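Local atomic coordinates of RNA-directed RNA polymerase (Infectious pancreatic necrosis virus, PDB entry 3ZED), a protein that probably catalyses RNA-templated RNA synthesis from ribonucleoside triphosphates, and probably occurs both free and covalently attached to the viral genomic RNA. Residues D366-I371 and V556-L561; Q394-Y399 and N523-I528; E490-G495 and T705-T710. All coordinates share one frame; numbering follows the deposited sequence.

Contact 1: D366-I371 and V556-L561; sequences DRIMTI and VELDLL
Ile-368 and Leu-560 meet tip to tip; the Leu-560 CD2 methyl lies 3.8 Å from both the CG2 methyl and the CG1 methylene of Ile-368. Leu-560 CG stands anti to its backbone N (chi1 -176°), carried toward the helix, and CD2 branches from there to the isoleucine. Ile-368 CG2 is also 4.4 Å from Leu-558 CD1.

The thioether of Met-369 makes the other group of contacts. Its sulfur, SD, comes within 3.8 Å of Leu-558 CD1 as the two side chains cross obliquely. A bend at chi3 (-62°) then sets the terminal CE 4.1 Å from Val-556 CG2, again tip to tip.

Val-556, Leu-558 and Leu-560 all point toward helix 364-377, which lies against an edge strand of the three-stranded antiparallel sheet; the axes of 366-371 and 556-560 pass 12.2 Å apart at their closest. Phe-574, on strand 573-578 of that sheet, touches both Met-369 and Val-556, and Met-384 packs on Ile-368 from strand 382-386.

No hydrogen bond crosses between the segments. All five touching residues are buried, which implies that helix and strand are held here by the fit of aliphatic and thioether groups and by exclusion of water.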
ATOM      1  N   ASP B 366      -9.188  -0.214  21.910  1.00 31.92           N
ATOM      2  CA  ASP B 366     -10.339  -0.097  22.798  1.00 32.74           C
ATOM      3  C   ASP B 366     -11.534   0.558  22.099  1.00 38.65           C
ATOM      4  O   ASP B 366     -12.664   0.116  22.331  1.00 39.15           O
ATOM      5  CB  ASP B 366     -10.007   0.642  24.093  1.00 35.71           C
ATOM      6  CG  ASP B 366     -11.111   0.451  25.135  1.00 42.58           C
ATOM      7  OD1 ASP B 366     -11.430  -0.723  25.462  1.00 40.83           O
ATOM      8  OD2 ASP B 366     -11.689   1.463  25.578  1.00 48.80           O
ATOM      9  N   ARG B 367     -11.293   1.560  21.208  1.00 37.26           N
ATOM     10  CA  ARG B 367     -12.361   2.209  20.402  1.00 37.58           C
ATOM     11  C   ARG B 367     -13.052   1.174  19.505  1.00 39.93           C
ATOM     12  O   ARG B 367     -14.278   1.144  19.435  1.00 39.84           O
ATOM     13  CB  ARG B 367     -11.806   3.373  19.557  1.00 36.56           C
ATOM     14  CG  ARG B 367     -11.420   4.582  20.391  1.00 36.85           C
ATOM     15  CD  ARG B 367     -11.176   5.791  19.515  1.00 39.88           C
ATOM     16  NE  ARG B 367     -11.058   7.014  20.304  1.00 45.53           N
ATOM     17  CZ  ARG B 367     -11.342   8.234  19.854  1.00 60.12           C
ATOM     18  NH1 ARG B 367     -11.775   8.404  18.612  1.00 52.19           N
ATOM     19  NH2 ARG B 367     -11.209   9.291  20.646  1.00 51.85           N
ATOM     20  N   ILE B 368     -12.260   0.286  18.868  1.00 37.36           N
ATOM     21  CA  ILE B 368     -12.751  -0.813  18.024  1.00 36.10           C
ATOM     22  C   ILE B 368     -13.593  -1.780  18.874  1.00 39.66           C
ATOM     23  O   ILE B 368     -14.709  -2.119  18.476  1.00 40.06           O
ATOM     24  CB  ILE B 368     -11.563  -1.545  17.321  1.00 37.77           C
ATOM     25  CG1 ILE B 368     -10.899  -0.665  16.249  1.00 37.13           C
ATOM     26  CG2 ILE B 368     -11.964  -2.955  16.784  1.00 37.35           C
ATOM     27  CD1 ILE B 368     -11.681  -0.402  15.017  1.00 40.08           C
ATOM     28  N   MET B 369     -13.072  -2.187  20.063  1.00 34.39           N
ATOM     29  CA  MET B 369     -13.784  -3.109  20.966  1.00 34.25           C
ATOM     30  C   MET B 369     -15.102  -2.505  21.475  1.00 39.35           C
ATOM     31  O   MET B 369     -16.084  -3.240  21.583  1.00 40.88           O
ATOM     32  CB  MET B 369     -12.899  -3.557  22.123  1.00 35.59           C
ATOM     33  CG  MET B 369     -11.746  -4.457  21.669  1.00 37.38           C
ATOM     34  SD  MET B 369     -12.247  -5.999  20.807  1.00 41.76           S
ATOM     35  CE  MET B 369     -13.179  -6.836  22.102  1.00 37.93           C
ATOM     36  N   THR B 370     -15.154  -1.171  21.695  1.00 34.21           N
ATOM     37  CA  THR B 370     -16.383  -0.463  22.079  1.00 36.00           C
ATOM     38  C   THR B 370     -17.398  -0.568  20.921  1.00 41.33           C
ATOM     39  O   THR B 370     -18.549  -0.907  21.156  1.00 41.89           O
ATOM     40  CB  THR B 370     -16.071   1.003  22.468  1.00 40.96           C
ATOM     41  OG1 THR B 370     -15.222   0.991  23.613  1.00 44.79           O
ATOM     42  CG2 THR B 370     -17.324   1.813  22.804  1.00 41.63           C
ATOM     43  N   ILE B 371     -16.950  -0.320  19.676  1.00 40.08           N
ATOM     44  CA  ILE B 371     -17.799  -0.399  18.479  1.00 39.64           C
ATOM     45  C   ILE B 371     -18.328  -1.843  18.335  1.00 44.66           C
ATOM     46  O   ILE B 371     -19.533  -2.013  18.140  1.00 47.21           O
ATOM     47  CB  ILE B 371     -17.065   0.119  17.204  1.00 40.21           C
ATOM     48  CG1 ILE B 371     -16.901   1.665  17.262  1.00 40.71           C
ATOM     49  CG2 ILE B 371     -17.820  -0.278  15.924  1.00 40.01           C
ATOM     50  CD1 ILE B 371     -15.664   2.190  16.524  1.00 41.42           C
ATOM     51  N   VAL B 556      -8.738 -11.706  22.347  1.00 35.73           N
ATOM     52  CA  VAL B 556      -9.784 -11.611  21.330  1.00 35.01           C
ATOM     53  C   VAL B 556      -8.966 -11.554  20.037  1.00 38.59           C
ATOM     54  O   VAL B 556      -8.357 -10.524  19.746  1.00 38.93           O
ATOM     55  CB  VAL B 556     -10.779 -10.433  21.525  1.00 38.19           C
ATOM     56  CG1 VAL B 556     -11.926 -10.522  20.511  1.00 38.87           C
ATOM     57  CG2 VAL B 556     -11.342 -10.413  22.938  1.00 37.80           C
ATOM     58  N   GLU B 557      -8.829 -12.698  19.347  1.00 33.92           N
ATOM     59  CA  GLU B 557      -7.936 -12.840  18.190  1.00 32.90           C
ATOM     60  C   GLU B 557      -8.568 -12.328  16.892  1.00 35.23           C
ATOM     61  O   GLU B 557      -8.789 -13.071  15.950  1.00 32.42           O
ATOM     62  CB  GLU B 557      -7.448 -14.290  18.058  1.00 34.46           C
ATOM     63  CG  GLU B 557      -6.705 -14.782  19.289  1.00 42.44           C
ATOM     64  CD  GLU B 557      -5.864 -16.010  19.003  1.00 68.62           C
ATOM     65  OE1 GLU B 557      -4.706 -15.851  18.549  1.00 77.75           O
ATOM     66  OE2 GLU B 557      -6.394 -17.132  19.165  1.00 52.36           O
ATOM     67  N   LEU B 558      -8.808 -11.008  16.850  1.00 34.44           N
ATOM     68  CA  LEU B 558      -9.440 -10.341  15.732  1.00 34.70           C
ATOM     69  C   LEU B 558      -8.589 -10.379  14.481  1.00 40.12           C
ATOM     70  O   LEU B 558      -9.144 -10.359  13.378  1.00 39.72           O
ATOM     71  CB  LEU B 558      -9.713  -8.874  16.086  1.00 34.95           C
ATOM     72  CG  LEU B 558     -10.626  -8.555  17.257  1.00 38.77           C
ATOM     73  CD1 LEU B 558     -10.640  -7.052  17.507  1.00 38.09           C
ATOM     74  CD2 LEU B 558     -12.054  -9.106  17.021  1.00 39.03           C
ATOM     75  N   ASP B 559      -7.241 -10.396  14.657  1.00 36.43           N
ATOM     76  CA  ASP B 559      -6.240 -10.263  13.605  1.00 36.41           C
ATOM     77  C   ASP B 559      -6.576  -8.991  12.802  1.00 38.68           C
ATOM     78  O   ASP B 559      -6.542  -8.981  11.575  1.00 38.42           O
ATOM     79  CB  ASP B 559      -6.104 -11.526  12.729  1.00 39.61           C
ATOM     80  CG  ASP B 559      -4.914 -11.501  11.773  1.00 52.84           C
ATOM     81  OD1 ASP B 559      -3.909 -10.821  12.086  1.00 53.68           O
ATOM     82  OD2 ASP B 559      -5.015 -12.102  10.684  1.00 58.65           O
ATOM     83  N   LEU B 560      -6.968  -7.925  13.528  1.00 34.17           N
ATOM     84  CA  LEU B 560      -7.326  -6.644  12.945  1.00 33.66           C
ATOM     85  C   LEU B 560      -6.050  -5.979  12.499  1.00 37.23           C
ATOM     86  O   LEU B 560      -5.311  -5.452  13.325  1.00 36.63           O
ATOM     87  CB  LEU B 560      -8.094  -5.791  13.973  1.00 34.28           C
ATOM     88  CG  LEU B 560      -8.621  -4.430  13.465  1.00 38.83           C
ATOM     89  CD1 LEU B 560      -9.861  -4.610  12.587  1.00 39.55           C
ATOM     90  CD2 LEU B 560      -8.945  -3.536  14.617  1.00 40.88           C
ATOM     91  N   LEU B 561      -5.742  -6.088  11.191  1.00 34.13           N
ATOM     92  CA  LEU B 561      -4.502  -5.561  10.606  1.00 34.11           C
ATOM     93  C   LEU B 561      -3.271  -6.120  11.373  1.00 37.16           C
ATOM     94  O   LEU B 561      -2.283  -5.419  11.563  1.00 35.33           O
ATOM     95  CB  LEU B 561      -4.486  -4.006  10.533  1.00 34.08           C
ATOM     96  CG  LEU B 561      -5.736  -3.330   9.923  1.00 40.10           C
ATOM     97  CD1 LEU B 561      -5.572  -1.832   9.857  1.00 39.68           C
ATOM     98  CD2 LEU B 561      -6.043  -3.875   8.541  1.00 44.52           C
TER

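Contact 2: Q394-Y399 and N523-I528; sequences QDNTWY and NLRETI
Asn-396 sets its CG anti to the backbone N (chi1 -166°), which sends the amide toward the first turn of helix 524-533. From there Glu-526 answers with a chain bent at chi2 (78°), which folds its CD back on the way to the amide. Asn-396 sits in the two-residue turn of the beta hairpin joining strands 389-394 and 397-403 of the palm sheet; it and Asp-395 both lie in the left-handed helical region.

The hairpin turn accepts hydrogen bonds from the first turn of a helix remote in sequence. Leu-524 N reaches Asn-396 O at 2.9 Å in an almost straight bond (176°), although the donor stands above the carbonyl plane. One residue on, Arg-525 N gives its hydrogen to Asn-396 OD1 at 2.8 Å. Two amides of the opening turn are thereby met from outside, whereas Asn-523, at the N-cap position, makes no side-chain capping bond.

Arg-525 runs its chain past the same amide, with CB 3.2 Å from Asn-396 OD1, and its NH2 goes on to the salt bridge with Asp-379 and a bond to Leu-376 O. The apolar part is Leu-524 CD2, 3.9 Å from Trp-398 CB; the indole NE1 is bound to Leu-558 O. Asn-396 ND2 donates at 2.8 Å to the syn lone pair of Glu-526 OE1, which lies almost in the plane of the asparagine amide.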
ATOM      1  N   GLN B 394     -21.095 -10.744  12.138  1.00 44.40           N
ATOM      2  CA  GLN B 394     -22.479 -11.194  11.983  1.00 45.89           C
ATOM      3  C   GLN B 394     -22.646 -12.554  12.641  1.00 50.68           C
ATOM      4  O   GLN B 394     -21.674 -13.314  12.714  1.00 50.13           O
ATOM      5  CB  GLN B 394     -22.959 -11.200  10.517  1.00 47.46           C
ATOM      6  CG  GLN B 394     -22.521 -12.366   9.640  1.00 56.28           C
ATOM      7  CD  GLN B 394     -23.102 -12.203   8.264  1.00 67.04           C
ATOM      8  OE1 GLN B 394     -22.490 -11.597   7.395  1.00 60.88           O
ATOM      9  NE2 GLN B 394     -24.313 -12.699   8.043  1.00 53.18           N
ATOM     10  N   ASP B 395     -23.865 -12.826  13.161  1.00 48.00           N
ATOM     11  CA  ASP B 395     -24.269 -14.070  13.826  1.00 48.08           C
ATOM     12  C   ASP B 395     -23.304 -14.452  14.976  1.00 51.15           C
ATOM     13  O   ASP B 395     -22.818 -15.596  15.049  1.00 47.78           O
ATOM     14  CB  ASP B 395     -24.396 -15.217  12.799  1.00 49.58           C
ATOM     15  CG  ASP B 395     -25.328 -14.916  11.641  1.00 57.99           C
ATOM     16  OD1 ASP B 395     -26.474 -14.483  11.897  1.00 62.12           O
ATOM     17  OD2 ASP B 395     -24.911 -15.108  10.482  1.00 57.83           O
ATOM     18  N   ASN B 396     -23.024 -13.465  15.868  1.00 49.82           N
ATOM     19  CA  ASN B 396     -22.128 -13.595  17.027  1.00 49.21           C
ATOM     20  C   ASN B 396     -20.758 -14.200  16.613  1.00 52.27           C
ATOM     21  O   ASN B 396     -20.158 -14.986  17.361  1.00 53.17           O
ATOM     22  CB  ASN B 396     -22.799 -14.430  18.140  1.00 48.11           C
ATOM     23  CG  ASN B 396     -22.100 -14.332  19.474  1.00 57.35           C
ATOM     24  OD1 ASN B 396     -21.571 -13.280  19.849  1.00 52.79           O
ATOM     25  ND2 ASN B 396     -22.040 -15.442  20.197  1.00 48.80           N
ATOM     26  N   THR B 397     -20.283 -13.843  15.404  1.00 46.28           N
ATOM     27  CA  THR B 397     -19.026 -14.353  14.860  1.00 44.73           C
ATOM     28  C   THR B 397     -18.247 -13.220  14.170  1.00 47.08           C
ATOM     29  O   THR B 397     -18.836 -12.366  13.516  1.00 48.80           O
ATOM     30  CB  THR B 397     -19.299 -15.536  13.882  1.00 52.44           C
ATOM     31  OG1 THR B 397     -20.277 -16.432  14.422  1.00 54.60           O
ATOM     32  CG2 THR B 397     -18.041 -16.322  13.531  1.00 44.96           C
ATOM     33  N   TRP B 398     -16.922 -13.242  14.314  1.00 40.48           N
ATOM     34  CA  TRP B 398     -15.990 -12.308  13.687  1.00 38.37           C
ATOM     35  C   TRP B 398     -15.304 -13.025  12.518  1.00 40.46           C
ATOM     36  O   TRP B 398     -14.718 -14.110  12.696  1.00 39.48           O
ATOM     37  CB  TRP B 398     -14.958 -11.790  14.712  1.00 35.23           C
ATOM     38  CG  TRP B 398     -13.900 -10.898  14.128  1.00 34.63           C
ATOM     39  CD1 TRP B 398     -12.654 -11.269  13.715  1.00 36.51           C
ATOM     40  CD2 TRP B 398     -13.987  -9.470  13.917  1.00 34.17           C
ATOM     41  NE1 TRP B 398     -11.951 -10.161  13.282  1.00 36.27           N
ATOM     42  CE2 TRP B 398     -12.740  -9.043  13.410  1.00 37.47           C
ATOM     43  CE3 TRP B 398     -14.984  -8.510  14.148  1.00 36.05           C
ATOM     44  CZ2 TRP B 398     -12.460  -7.698  13.134  1.00 36.65           C
ATOM     45  CZ3 TRP B 398     -14.721  -7.177  13.834  1.00 37.75           C
ATOM     46  CH2 TRP B 398     -13.472  -6.781  13.343  1.00 37.41           C
ATOM     47  N   TYR B 399     -15.418 -12.437  11.321  1.00 36.00           N
ATOM     48  CA  TYR B 399     -14.809 -12.994  10.119  1.00 36.94           C
ATOM     49  C   TYR B 399     -13.765 -12.066   9.543  1.00 41.14           C
ATOM     50  O   TYR B 399     -14.010 -10.879   9.368  1.00 41.97           O
ATOM     51  CB  TYR B 399     -15.852 -13.302   9.031  1.00 39.15           C
ATOM     52  CG  TYR B 399     -16.941 -14.250   9.474  1.00 40.92           C
ATOM     53  CD1 TYR B 399     -16.790 -15.628   9.342  1.00 42.46           C
ATOM     54  CD2 TYR B 399     -18.139 -13.767   9.998  1.00 42.62           C
ATOM     55  CE1 TYR B 399     -17.804 -16.506   9.730  1.00 46.39           C
ATOM     56  CE2 TYR B 399     -19.158 -14.633  10.386  1.00 44.95           C
ATOM     57  CZ  TYR B 399     -18.988 -16.004  10.250  1.00 53.41           C
ATOM     58  OH  TYR B 399     -19.985 -16.863  10.660  1.00 53.84           O
ATOM     59  N   ASN B 523     -18.558 -17.578  18.675  1.00 42.67           N
ATOM     60  CA  ASN B 523     -19.042 -17.233  20.018  1.00 43.70           C
ATOM     61  C   ASN B 523     -18.306 -15.985  20.503  1.00 45.46           C
ATOM     62  O   ASN B 523     -17.599 -16.009  21.511  1.00 44.76           O
ATOM     63  CB  ASN B 523     -18.870 -18.432  21.004  1.00 47.90           C
ATOM     64  CG  ASN B 523     -19.412 -19.754  20.501  1.00 58.28           C
ATOM     65  OD1 ASN B 523     -20.606 -19.906  20.243  1.00 53.16           O
ATOM     66  ND2 ASN B 523     -18.544 -20.744  20.352  1.00 45.61           N
ATOM     67  N   LEU B 524     -18.418 -14.913  19.709  1.00 43.12           N
ATOM     68  CA  LEU B 524     -17.721 -13.639  19.926  1.00 41.88           C
ATOM     69  C   LEU B 524     -18.111 -12.988  21.249  1.00 47.03           C
ATOM     70  O   LEU B 524     -17.210 -12.609  21.978  1.00 48.65           O
ATOM     71  CB  LEU B 524     -17.947 -12.681  18.741  1.00 41.00           C
ATOM     72  CG  LEU B 524     -17.128 -11.370  18.738  1.00 44.29           C
ATOM     73  CD1 LEU B 524     -15.620 -11.627  18.918  1.00 42.55           C
ATOM     74  CD2 LEU B 524     -17.423 -10.538  17.484  1.00 43.03           C
ATOM     75  N   ARG B 525     -19.420 -12.876  21.569  1.00 44.63           N
ATOM     76  CA  ARG B 525     -19.907 -12.305  22.837  1.00 46.46           C
ATOM     77  C   ARG B 525     -19.233 -12.949  24.049  1.00 49.77           C
ATOM     78  O   ARG B 525     -18.764 -12.257  24.942  1.00 48.83           O
ATOM     79  CB  ARG B 525     -21.426 -12.521  22.975  1.00 51.68           C
ATOM     80  CG  ARG B 525     -22.304 -11.391  22.485  1.00 61.65           C
ATOM     81  CD  ARG B 525     -23.775 -11.780  22.588  1.00 58.92           C
ATOM     82  NE  ARG B 525     -24.607 -10.909  21.757  1.00 61.36           N
ATOM     83  CZ  ARG B 525     -25.049 -11.235  20.549  1.00 79.87           C
ATOM     84  NH1 ARG B 525     -24.785 -12.430  20.038  1.00 75.56           N
ATOM     85  NH2 ARG B 525     -25.774 -10.374  19.847  1.00 67.20           N
ATOM     86  N   GLU B 526     -19.234 -14.294  24.068  1.00 47.39           N
ATOM     87  CA  GLU B 526     -18.700 -15.169  25.108  1.00 46.71           C
ATOM     88  C   GLU B 526     -17.190 -14.993  25.214  1.00 49.34           C
ATOM     89  O   GLU B 526     -16.712 -14.830  26.321  1.00 50.61           O
ATOM     90  CB  GLU B 526     -19.066 -16.651  24.831  1.00 48.09           C
ATOM     91  CG  GLU B 526     -20.558 -16.970  24.691  1.00 52.78           C
ATOM     92  CD  GLU B 526     -21.265 -16.637  23.382  1.00 68.97           C
ATOM     93  OE1 GLU B 526     -20.620 -16.066  22.473  1.00 58.69           O
ATOM     94  OE2 GLU B 526     -22.489 -16.886  23.292  1.00 62.12           O
ATOM     95  N   THR B 527     -16.452 -14.986  24.071  1.00 44.25           N
ATOM     96  CA  THR B 527     -14.988 -14.780  23.971  1.00 41.91           C
ATOM     97  C   THR B 527     -14.577 -13.439  24.594  1.00 45.06           C
ATOM     98  O   THR B 527     -13.569 -13.417  25.294  1.00 44.66           O
ATOM     99  CB  THR B 527     -14.519 -14.858  22.487  1.00 42.78           C
ATOM    100  OG1 THR B 527     -14.980 -16.079  21.931  1.00 41.94           O
ATOM    101  CG2 THR B 527     -12.977 -14.771  22.317  1.00 34.91           C
ATOM    102  N   ILE B 528     -15.343 -12.331  24.342  1.00 41.26           N
ATOM    103  CA  ILE B 528     -15.063 -10.994  24.910  1.00 40.05           C
ATOM    104  C   ILE B 528     -15.266 -11.047  26.439  1.00 45.33           C
ATOM    105  O   ILE B 528     -14.414 -10.543  27.176  1.00 45.75           O
ATOM    106  CB  ILE B 528     -15.898  -9.876  24.213  1.00 41.86           C
ATOM    107  CG1 ILE B 528     -15.502  -9.795  22.712  1.00 40.14           C
ATOM    108  CG2 ILE B 528     -15.695  -8.508  24.889  1.00 42.10           C
ATOM    109  CD1 ILE B 528     -16.425  -9.002  21.847  1.00 40.54           C
TER

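Contact 3: E490-G495 and T705-T710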
ATOM      1  N   GLU B 490     -21.848  -5.996  -2.657  1.00 43.20           N
ATOM      2  CA  GLU B 490     -22.538  -7.183  -3.165  1.00 43.96           C
ATOM      3  C   GLU B 490     -23.021  -8.067  -2.007  1.00 47.93           C
ATOM      4  O   GLU B 490     -24.078  -8.661  -2.122  1.00 49.49           O
ATOM      5  CB  GLU B 490     -21.655  -7.973  -4.149  1.00 44.54           C
ATOM      6  CG  GLU B 490     -21.548  -7.311  -5.514  1.00 49.95           C
ATOM      7  CD  GLU B 490     -22.848  -7.179  -6.282  1.00 65.91           C
ATOM      8  OE1 GLU B 490     -23.678  -8.119  -6.250  1.00 50.31           O
ATOM      9  OE2 GLU B 490     -23.036  -6.119  -6.918  1.00 65.19           O
ATOM     10  N   TRP B 491     -22.288  -8.095  -0.884  1.00 43.75           N
ATOM     11  CA  TRP B 491     -22.691  -8.824   0.327  1.00 44.16           C
ATOM     12  C   TRP B 491     -23.959  -8.175   0.891  1.00 49.09           C
ATOM     13  O   TRP B 491     -24.932  -8.883   1.149  1.00 51.14           O
ATOM     14  CB  TRP B 491     -21.541  -8.844   1.344  1.00 41.36           C
ATOM     15  CG  TRP B 491     -21.901  -9.210   2.754  1.00 42.34           C
ATOM     16  CD1 TRP B 491     -22.176 -10.458   3.235  1.00 45.59           C
ATOM     17  CD2 TRP B 491     -21.901  -8.332   3.890  1.00 41.62           C
ATOM     18  NE1 TRP B 491     -22.363 -10.412   4.596  1.00 44.64           N
ATOM     19  CE2 TRP B 491     -22.207  -9.117   5.025  1.00 45.94           C
ATOM     20  CE3 TRP B 491     -21.667  -6.949   4.061  1.00 42.43           C
ATOM     21  CZ2 TRP B 491     -22.315  -8.560   6.314  1.00 45.24           C
ATOM     22  CZ3 TRP B 491     -21.770  -6.402   5.335  1.00 44.22           C
ATOM     23  CH2 TRP B 491     -22.092  -7.202   6.444  1.00 45.06           C
ATOM     24  N   VAL B 492     -23.985  -6.830   0.973  1.00 45.13           N
ATOM     25  CA  VAL B 492     -25.143  -6.057   1.443  1.00 46.26           C
ATOM     26  C   VAL B 492     -26.337  -6.304   0.486  1.00 53.45           C
ATOM     27  O   VAL B 492     -27.430  -6.621   0.961  1.00 54.68           O
ATOM     28  CB  VAL B 492     -24.809  -4.542   1.599  1.00 49.32           C
ATOM     29  CG1 VAL B 492     -26.060  -3.709   1.905  1.00 49.96           C
ATOM     30  CG2 VAL B 492     -23.739  -4.315   2.674  1.00 47.09           C
ATOM     31  N   LYS B 493     -26.108  -6.213  -0.850  1.00 50.57           N
ATOM     32  CA  LYS B 493     -27.141  -6.436  -1.868  1.00 51.05           C
ATOM     33  C   LYS B 493     -27.749  -7.849  -1.754  1.00 56.11           C
ATOM     34  O   LYS B 493     -28.965  -7.972  -1.797  1.00 57.02           O
ATOM     35  CB  LYS B 493     -26.578  -6.202  -3.281  1.00 51.77           C
ATOM     36  CG  LYS B 493     -27.627  -6.215  -4.361  1.00 54.01           C
ATOM     37  CD  LYS B 493     -27.031  -6.216  -5.739  1.00 66.52           C
ATOM     38  CE  LYS B 493     -28.120  -6.298  -6.784  1.00 77.29           C
ATOM     39  NZ  LYS B 493     -27.560  -6.326  -8.155  1.00 85.33           N
ATOM     40  N   ALA B 494     -26.914  -8.891  -1.543  1.00 52.69           N
ATOM     41  CA  ALA B 494     -27.360 -10.288  -1.424  1.00 52.35           C
ATOM     42  C   ALA B 494     -28.056 -10.594  -0.073  1.00 57.64           C
ATOM     43  O   ALA B 494     -28.387 -11.753   0.193  1.00 57.70           O
ATOM     44  CB  ALA B 494     -26.182 -11.229  -1.634  1.00 51.17           C
ATOM     45  N   GLY B 495     -28.292  -9.564   0.744  1.00 55.00           N
ATOM     46  CA  GLY B 495     -28.972  -9.693   2.030  1.00 55.87           C
ATOM     47  C   GLY B 495     -28.076 -10.167   3.152  1.00 60.65           C
ATOM     48  O   GLY B 495     -28.536 -10.868   4.057  1.00 61.38           O
ATOM     49  N   THR B 705     -26.370   5.740   5.065  1.00 59.85           N
ATOM     50  CA  THR B 705     -25.559   4.595   5.466  1.00 56.56           C
ATOM     51  C   THR B 705     -25.154   3.857   4.186  1.00 61.03           C
ATOM     52  O   THR B 705     -25.770   4.075   3.144  1.00 62.62           O
ATOM     53  CB  THR B 705     -26.335   3.675   6.432  1.00 57.74           C
ATOM     54  OG1 THR B 705     -27.514   3.176   5.778  1.00 58.23           O
ATOM     55  CG2 THR B 705     -26.684   4.353   7.754  1.00 51.86           C
ATOM     56  N   LEU B 706     -24.164   2.953   4.265  1.00 57.33           N
ATOM     57  CA  LEU B 706     -23.720   2.130   3.137  1.00 55.74           C
ATOM     58  C   LEU B 706     -24.900   1.313   2.578  1.00 62.26           C
ATOM     59  O   LEU B 706     -25.041   1.184   1.362  1.00 62.33           O
ATOM     60  CB  LEU B 706     -22.580   1.204   3.607  1.00 53.07           C
ATOM     61  CG  LEU B 706     -22.119   0.098   2.643  1.00 55.51           C
ATOM     62  CD1 LEU B 706     -21.494   0.670   1.355  1.00 55.45           C
ATOM     63  CD2 LEU B 706     -21.172  -0.843   3.331  1.00 51.78           C
ATOM     64  N   ASP B 707     -25.763   0.812   3.482  1.00 61.47           N
ATOM     65  CA  ASP B 707     -26.946   0.002   3.196  1.00 63.18           C
ATOM     66  C   ASP B 707     -27.972   0.782   2.356  1.00 68.74           C
ATOM     67  O   ASP B 707     -28.485   0.237   1.376  1.00 69.49           O
ATOM     68  CB  ASP B 707     -27.575  -0.492   4.509  1.00 66.02           C
ATOM     69  CG  ASP B 707     -26.602  -1.245   5.397  1.00 81.39           C
ATOM     70  OD1 ASP B 707     -25.698  -0.593   5.971  1.00 83.94           O
ATOM     71  OD2 ASP B 707     -26.735  -2.489   5.509  1.00 88.92           O
ATOM     72  N   GLU B 708     -28.235   2.062   2.709  1.00 65.31           N
ATOM     73  CA  GLU B 708     -29.174   2.927   1.973  1.00 65.96           C
ATOM     74  C   GLU B 708     -28.645   3.213   0.575  1.00 66.42           C
ATOM     75  O   GLU B 708     -29.425   3.236  -0.373  1.00 68.43           O
ATOM     76  CB  GLU B 708     -29.440   4.236   2.737  1.00 68.39           C
ATOM     77  CG  GLU B 708     -30.261   4.013   3.998  1.00 84.00           C
ATOM     78  CD  GLU B 708     -30.409   5.179   4.959  1.00109.33           C
ATOM     79  OE1 GLU B 708     -29.416   5.906   5.192  1.00100.01           O
ATOM     80  OE2 GLU B 708     -31.522   5.343   5.508  1.00110.71           O
ATOM     81  N   VAL B 709     -27.321   3.392   0.442  1.00 58.63           N
ATOM     82  CA  VAL B 709     -26.644   3.647  -0.835  1.00 56.66           C
ATOM     83  C   VAL B 709     -26.769   2.395  -1.736  1.00 59.35           C
ATOM     84  O   VAL B 709     -27.103   2.530  -2.914  1.00 59.33           O
ATOM     85  CB  VAL B 709     -25.164   4.098  -0.641  1.00 57.55           C
ATOM     86  CG1 VAL B 709     -24.445   4.249  -1.981  1.00 56.08           C
ATOM     87  CG2 VAL B 709     -25.080   5.398   0.161  1.00 57.43           C
ATOM     88  N   THR B 710     -26.557   1.191  -1.163  1.00 55.95           N
ATOM     89  CA  THR B 710     -26.653  -0.087  -1.888  1.00 55.87           C
ATOM     90  C   THR B 710     -28.082  -0.326  -2.406  1.00 63.63           C
ATOM     91  O   THR B 710     -28.240  -0.748  -3.553  1.00 64.10           O
ATOM     92  CB  THR B 710     -26.170  -1.261  -1.020  1.00 56.06           C
ATOM     93  OG1 THR B 710     -24.813  -1.034  -0.651  1.00 53.87           O
ATOM     94  CG2 THR B 710     -26.239  -2.589  -1.748  1.00 54.25           C
TER
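Val-492 pushes its CG1 methyl against Thr-710, 3.8 Å from CB and equally near CG2, the two side chains lying askew to each other. CG1 is anti to the backbone N (chi1 172°), and on another flank it touches the carboxylate of Asp-707, whose OD2 is 3.9 Å away. The second valine methyl, CG2, makes a looser approach of 4.4 Å to Leu-706 CD2. At Lys-493, the next residue after Val-492, the backbone N lies 3.7 Å from Thr-710 CG2, which also meets the lysine CB, while the rest of that long chain leads away.

A bond within its own helix holds the threonine's rotation about CA-CB: OG1 bonds to Leu-706 O at 3.0 Å, 40° out of the carbonyl plane. The same oxygen also accepts the routine helical bond from Thr-710 N.

Two helix ends meet here. Helix 476-493 closes in a Schellman motif, with Lys-496 N bonded to Trp-491 O, Gly-495 N to Val-492 O at 3.1 Å, and Gly-495, at positive phi, as the C-prime residue. Helix 706-714 opens with a capping box: Thr-705 N donates to Glu-708 OE1 at 3.1 Å, and Glu-708 N returns a weak bond to Thr-705 OG1.

Further out, Leu-706 packs on Leu-200 and Thr-204 of helix 194-204. Val-709 touches Gln-203 and Lys-704, both of which belong to a potassium site. One residue before Val-492, the ring of Trp-491 meets that of Phe-504, and Glu-490 forms a salt bridge with Lys-510.

In the fold
Contact 1 is the fully buried one and wholly apolar; contacts 2 and 3 are partly buried, yet differ in chemistry. Contact 2 depends on hydrogen bonds to a helix start, whereas contact 3 has none between its segments and leaves the polar bonding to each helix end. Contacts 1 and 2 adjoin: helix 524-533 is followed in the chain by strand 556-560, Met-369 CE packs on Ile-528 CG1 at 3.8 Å, and Leu-560 CD1 packs on Trp-398 CZ2 at 4.1 Å. Contact 3 touches contact 2 through a weak hydrogen bond between Trp-491 NE1 and Gln-394 OE1, but its nearest atoms stay about 12 Å from those of contact 1.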